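Local coordinates for odorant binding protein OBP69a (Ceratitis capitata, PDB 6HHE) that probably binds odorants as a small, secreted, all-helical carrier of the insect PBP/GOBP family, at residues N40-K45 / G96-F101; N16-E21 / H49-K54. All blocks are in the same frame, centred on the assembly; numbering follows the deposited sequence.

Overall arrangement
Both contacts hang on helix 42-55, and their centres lie about 12 Å apart. Contact 1 joins the first turn of that helix to the first turn of helix 96-110, next to the Cys46-Cys97 disulfide; it is partly buried, with a charged and amide network running out from an aromatic ring to exposed groups. Contact 2 uses the later turns of the same helix and ties them to helix 10-22, mainly through the buried Cys18-Cys50 bond, with one exposed salt bridge beside it. The two touch where Ala100 and Cys97 pack on His49. The segments of contact 1 meet through polar and CH-pi contacts beside a disulfide, whereas contact 2 contains its own.

Contact 1 of 2, residues N40-K45 / G96-F101; sequences NNQRLK and GCETAF
Two helix starts meet beside one of the disulfides of the odorant-binding protein fold: the first turn of helix 42-55 lies against the first turn of helix 96-110, and Cys97 is joined by a disulfide to Cys46, the residue right after Lys45. The backbones are close here, with Lys45 CA 5.0 Å from Cys97 CA, and Lys45 CB rests against Cys97 CB.

Lys45 carries the contact. Its CG lies beside the backbone N, anti to the carbonyl carbon, and beyond CG the chain runs out extended, crossing the Phe101 ring obliquely. Lys45 CG comes down at the near side of the ring, 3.5 Å from Phe101 CD1, while Lys45 CE sits over the centre of one face, 4.0 Å from the ring centroid, in a CH-pi contact. Phe101 is placed for this by its own first torsion, with CG anti to the backbone N (chi1 -172°). Asn40 reaches the far end of the ring, its ND2 3.5 Å from Phe101 CE2.

At the tip, the lysine ammonium is held between two acceptors. Lys45 NZ forms a salt bridge of 2.8 Å with Glu98 OE2, on its syn lone pair, and donates to an in-plane lone pair of Gln42 OE1 at 2.9 Å. The Gln42 amide closes the ring of bonds: its NE2 donates to Glu98 OE1 at 3.0 Å, nearly straight but from above the carboxylate plane. Gln42 and Glu98 are both bent at chi2, which turns their ends toward the lysine. The carboxylate thus has a partner on each oxygen, and the ammonium probably helps keep it ionised. Outside the pair, Met38 also touches Phe101. Such disulfide-linked helix packing is characteristic of the PBP/GOBP fold.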
# COMPACT_ATOMS: atom_id res chain seq x y z
N ASN A 40 -3.56 -7.24 -11.73
CA ASN A 40 -4.80 -6.47 -11.60
C ASN A 40 -5.94 -7.34 -11.10
O ASN A 40 -6.91 -7.61 -11.81
CB ASN A 40 -5.16 -5.86 -12.95
CG ASN A 40 -4.50 -4.53 -13.15
OD1 ASN A 40 -3.35 -4.46 -13.54
ND2 ASN A 40 -5.24 -3.46 -12.88
N ASN A 41 -5.78 -7.88 -9.91
CA ASN A 41 -6.79 -8.74 -9.32
C ASN A 41 -7.43 -7.95 -8.20
O ASN A 41 -6.73 -7.30 -7.37
CB ASN A 41 -6.18 -10.04 -8.79
CG ASN A 41 -5.70 -10.97 -9.91
OD1 ASN A 41 -4.53 -10.93 -10.34
ND2 ASN A 41 -6.60 -11.82 -10.37
N GLN A 42 -8.76 -7.96 -8.18
CA GLN A 42 -9.46 -7.13 -7.21
C GLN A 42 -9.14 -7.48 -5.78
O GLN A 42 -9.03 -6.57 -4.97
CB GLN A 42 -10.98 -7.28 -7.37
CG GLN A 42 -11.47 -6.84 -8.76
CD GLN A 42 -11.07 -5.40 -9.08
OE1 GLN A 42 -10.32 -5.18 -10.01
NE2 GLN A 42 -11.59 -4.43 -8.33
N ARG A 43 -8.88 -8.76 -5.47
CA ARG A 43 -8.56 -9.07 -4.07
C ARG A 43 -7.24 -8.45 -3.63
O ARG A 43 -7.12 -8.02 -2.49
CB ARG A 43 -8.51 -10.57 -3.81
CG ARG A 43 -9.86 -11.20 -3.87
CD ARG A 43 -9.76 -12.72 -4.01
NE ARG A 43 -9.18 -13.15 -5.27
CZ ARG A 43 -8.12 -13.97 -5.36
NH1 ARG A 43 -7.50 -14.43 -4.28
NH2 ARG A 43 -7.66 -14.27 -6.58
N LEU A 44 -6.26 -8.32 -4.54
CA LEU A 44 -5.02 -7.65 -4.19
C LEU A 44 -5.25 -6.16 -4.02
O LEU A 44 -4.73 -5.55 -3.08
CB LEU A 44 -3.98 -7.94 -5.24
CG LEU A 44 -2.61 -7.28 -5.00
CD1 LEU A 44 -1.99 -7.71 -3.66
CD2 LEU A 44 -1.63 -7.65 -6.12
N LYS A 45 -6.06 -5.54 -4.90
CA LYS A 45 -6.37 -4.13 -4.75
C LYS A 45 -7.01 -3.88 -3.39
O LYS A 45 -6.67 -2.91 -2.70
CB LYS A 45 -7.34 -3.68 -5.87
CG LYS A 45 -6.83 -3.94 -7.28
CD LYS A 45 -7.76 -3.25 -8.29
CE LYS A 45 -7.25 -3.61 -9.63
NZ LYS A 45 -8.32 -3.18 -10.61
N GLY A 96 -12.43 2.74 -3.48
CA GLY A 96 -11.28 2.78 -2.60
C GLY A 96 -10.20 1.79 -3.01
O GLY A 96 -9.00 2.10 -2.92
N CYS A 97 -10.61 0.58 -3.42
CA CYS A 97 -9.62 -0.42 -3.79
C CYS A 97 -8.87 0.01 -5.03
O CYS A 97 -7.64 -0.13 -5.07
CB CYS A 97 -10.23 -1.81 -4.00
SG CYS A 97 -11.16 -2.61 -2.58
N GLU A 98 -9.56 0.56 -6.04
CA GLU A 98 -8.87 1.05 -7.24
C GLU A 98 -7.93 2.20 -6.89
O GLU A 98 -6.79 2.25 -7.37
CB GLU A 98 -9.84 1.53 -8.31
CG GLU A 98 -10.91 0.54 -8.71
CD GLU A 98 -10.36 -0.69 -9.38
OE1 GLU A 98 -11.10 -1.71 -9.43
OE2 GLU A 98 -9.21 -0.66 -9.87
N THR A 99 -8.38 3.17 -6.08
CA THR A 99 -7.49 4.25 -5.65
C THR A 99 -6.26 3.71 -4.93
O THR A 99 -5.14 4.16 -5.19
CB THR A 99 -8.22 5.23 -4.74
OG1 THR A 99 -9.33 5.79 -5.45
CG2 THR A 99 -7.31 6.36 -4.33
N ALA A 100 -6.45 2.77 -3.99
CA ALA A 100 -5.28 2.23 -3.30
C ALA A 100 -4.30 1.61 -4.29
O ALA A 100 -3.08 1.79 -4.16
CB ALA A 100 -5.71 1.18 -2.27
N PHE A 101 -4.83 0.88 -5.28
CA PHE A 101 -3.98 0.19 -6.25
C PHE A 101 -3.24 1.17 -7.13
O PHE A 101 -2.01 1.05 -7.29
CB PHE A 101 -4.84 -0.73 -7.11
CG PHE A 101 -4.07 -1.64 -8.03
CD1 PHE A 101 -3.52 -2.82 -7.55
CD2 PHE A 101 -3.97 -1.35 -9.37
CE1 PHE A 101 -2.88 -3.73 -8.43
CE2 PHE A 101 -3.30 -2.22 -10.24
CZ PHE A 101 -2.76 -3.38 -9.76

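Contact 2 of 2, residues N16-E21 / H49-K54; sequences NLCIKE and HCVLDK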
# COMPACT_ATOMS: atom_id res chain seq x y z
N ASN A 16 -2.37 -10.34 8.55
CA ASN A 16 -3.30 -11.44 8.76
C ASN A 16 -4.73 -11.00 8.61
O ASN A 16 -5.52 -11.65 7.91
CB ASN A 16 -3.14 -12.05 10.16
CG ASN A 16 -4.34 -12.96 10.56
OD1 ASN A 16 -4.51 -14.04 9.97
ND2 ASN A 16 -5.16 -12.54 11.56
N LEU A 17 -5.13 -9.96 9.37
CA LEU A 17 -6.50 -9.46 9.32
C LEU A 17 -6.90 -9.13 7.89
O LEU A 17 -7.98 -9.52 7.42
CB LEU A 17 -6.65 -8.20 10.18
CG LEU A 17 -6.70 -8.30 11.69
CD1 LEU A 17 -6.90 -6.90 12.24
CD2 LEU A 17 -7.81 -9.21 12.10
N CYS A 18 -6.02 -8.43 7.19
CA CYS A 18 -6.40 -7.97 5.85
C CYS A 18 -6.44 -9.13 4.86
O CYS A 18 -7.30 -9.13 3.97
CB CYS A 18 -5.45 -6.88 5.38
SG CYS A 18 -5.71 -5.26 6.19
N ILE A 19 -5.57 -10.12 5.00
CA ILE A 19 -5.70 -11.33 4.20
C ILE A 19 -7.06 -11.98 4.42
O ILE A 19 -7.74 -12.36 3.47
CB ILE A 19 -4.55 -12.31 4.49
CG1 ILE A 19 -3.27 -11.74 3.91
CG2 ILE A 19 -4.89 -13.68 3.93
CD1 ILE A 19 -2.03 -12.49 4.33
N LYS A 20 -7.48 -12.12 5.69
CA LYS A 20 -8.70 -12.86 5.94
C LYS A 20 -9.91 -12.08 5.45
O LYS A 20 -10.85 -12.67 4.91
CB LYS A 20 -8.84 -13.16 7.44
CG LYS A 20 -7.86 -14.19 7.94
CD LYS A 20 -8.15 -14.46 9.42
CE LYS A 20 -7.55 -15.79 9.87
NZ LYS A 20 -6.10 -15.79 9.63
N GLU A 21 -9.84 -10.75 5.59
CA GLU A 21 -10.94 -9.86 5.25
C GLU A 21 -11.14 -9.75 3.74
O GLU A 21 -12.28 -9.59 3.28
CB GLU A 21 -10.65 -8.49 5.88
CG GLU A 21 -11.70 -7.41 5.70
CD GLU A 21 -11.32 -6.09 6.37
OE1 GLU A 21 -10.66 -6.07 7.43
OE2 GLU A 21 -11.75 -5.05 5.83
N HIS A 49 -5.88 -1.62 -0.13
CA HIS A 49 -6.75 -0.66 0.53
C HIS A 49 -6.89 -0.96 2.02
O HIS A 49 -6.83 -0.04 2.83
CB HIS A 49 -8.12 -0.64 -0.14
CG HIS A 49 -9.08 0.26 0.54
ND1 HIS A 49 -9.90 -0.16 1.56
CD2 HIS A 49 -9.30 1.59 0.39
CE1 HIS A 49 -10.60 0.87 2.00
NE2 HIS A 49 -10.27 1.94 1.30
N CYS A 50 -7.04 -2.23 2.37
CA CYS A 50 -7.21 -2.66 3.76
C CYS A 50 -6.02 -2.22 4.60
O CYS A 50 -6.20 -1.70 5.72
CB CYS A 50 -7.37 -4.19 3.77
SG CYS A 50 -7.71 -4.89 5.48
N VAL A 51 -4.81 -2.43 4.08
CA VAL A 51 -3.61 -2.05 4.80
C VAL A 51 -3.56 -0.55 5.00
O VAL A 51 -3.36 -0.07 6.12
CB VAL A 51 -2.37 -2.58 4.08
CG1 VAL A 51 -1.07 -2.00 4.70
CG2 VAL A 51 -2.35 -4.12 4.09
N LEU A 52 -3.78 0.23 3.93
CA LEU A 52 -3.77 1.68 4.06
C LEU A 52 -4.81 2.16 5.07
O LEU A 52 -4.56 3.09 5.85
CB LEU A 52 -4.05 2.34 2.70
CG LEU A 52 -2.94 2.16 1.69
CD1 LEU A 52 -3.39 2.80 0.38
CD2 LEU A 52 -1.60 2.77 2.11
N ASP A 53 -5.98 1.53 5.07
CA ASP A 53 -7.05 1.95 5.96
C ASP A 53 -6.71 1.62 7.40
O ASP A 53 -6.95 2.45 8.29
CB ASP A 53 -8.35 1.27 5.52
CG ASP A 53 -9.49 1.59 6.47
OD1 ASP A 53 -10.07 2.68 6.37
OD2 ASP A 53 -9.79 0.74 7.33
N LYS A 54 -6.09 0.46 7.65
CA LYS A 54 -5.73 0.04 9.01
C LYS A 54 -4.69 0.98 9.61
O LYS A 54 -4.69 1.21 10.83
CB LYS A 54 -5.17 -1.39 8.99
CG LYS A 54 -6.14 -2.57 9.31
CD LYS A 54 -7.56 -2.32 8.96
CE LYS A 54 -8.38 -3.62 9.06
NZ LYS A 54 -9.70 -3.57 8.40
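Cys18 turns its SG beside the backbone N, anti to the carbonyl carbon, whereas Cys50 sets its SG anti to the backbone N; these differing torsions aim the two sulfurs at each other. The result is a disulfide between helix 10-22 and helix 42-55, one of the three seen in this PBP/GOBP-family protein, a number classical for insect odorant-binding proteins. Cys18 SG lies 2.2 Å from Cys50 SG, and the chi3 of -83° is near the perpendicular usual for disulfides, in the left-handed sense.

The axes of the two short segments approach to 9.5 Å and run at 137°, roughly antiparallel but well splayed, so the backbones come closest at the cysteines, and further along long side chains bridge the gap. The Cys18 and Cys50 CA atoms, 5.8 Å apart, are the nearest CA pair of the two segments. The buried SG of Cys18 also packs along the first turn beyond its partner: it lies 3.6 Å from the backbone N of Val51 and 4.1 Å from Val51 CG2, and the CG of Lys54 comes equally near. Phe47 touches Cys18 from within helix 42-55, and Leu14 meets both Val51 and Lys54 from helix 10-22.

One turn outward, the bond is flanked by an exposed salt bridge. In the conformer described here, one of two modelled, Glu21 extends fully, its CG anti to the backbone N, and passes its carboxylate by the Cys50 sulfur. Lys54 instead bends sharply at chi2 (28°), an unusual torsion that folds its chain across the disulfide before the rest straightens. The two side chains therefore meet tip to tip, and Lys54 NZ donates to the syn lone pair of Glu21 OE1 at 2.8 Å, while Glu21 OE2 stays 3.6 Å from the same nitrogen.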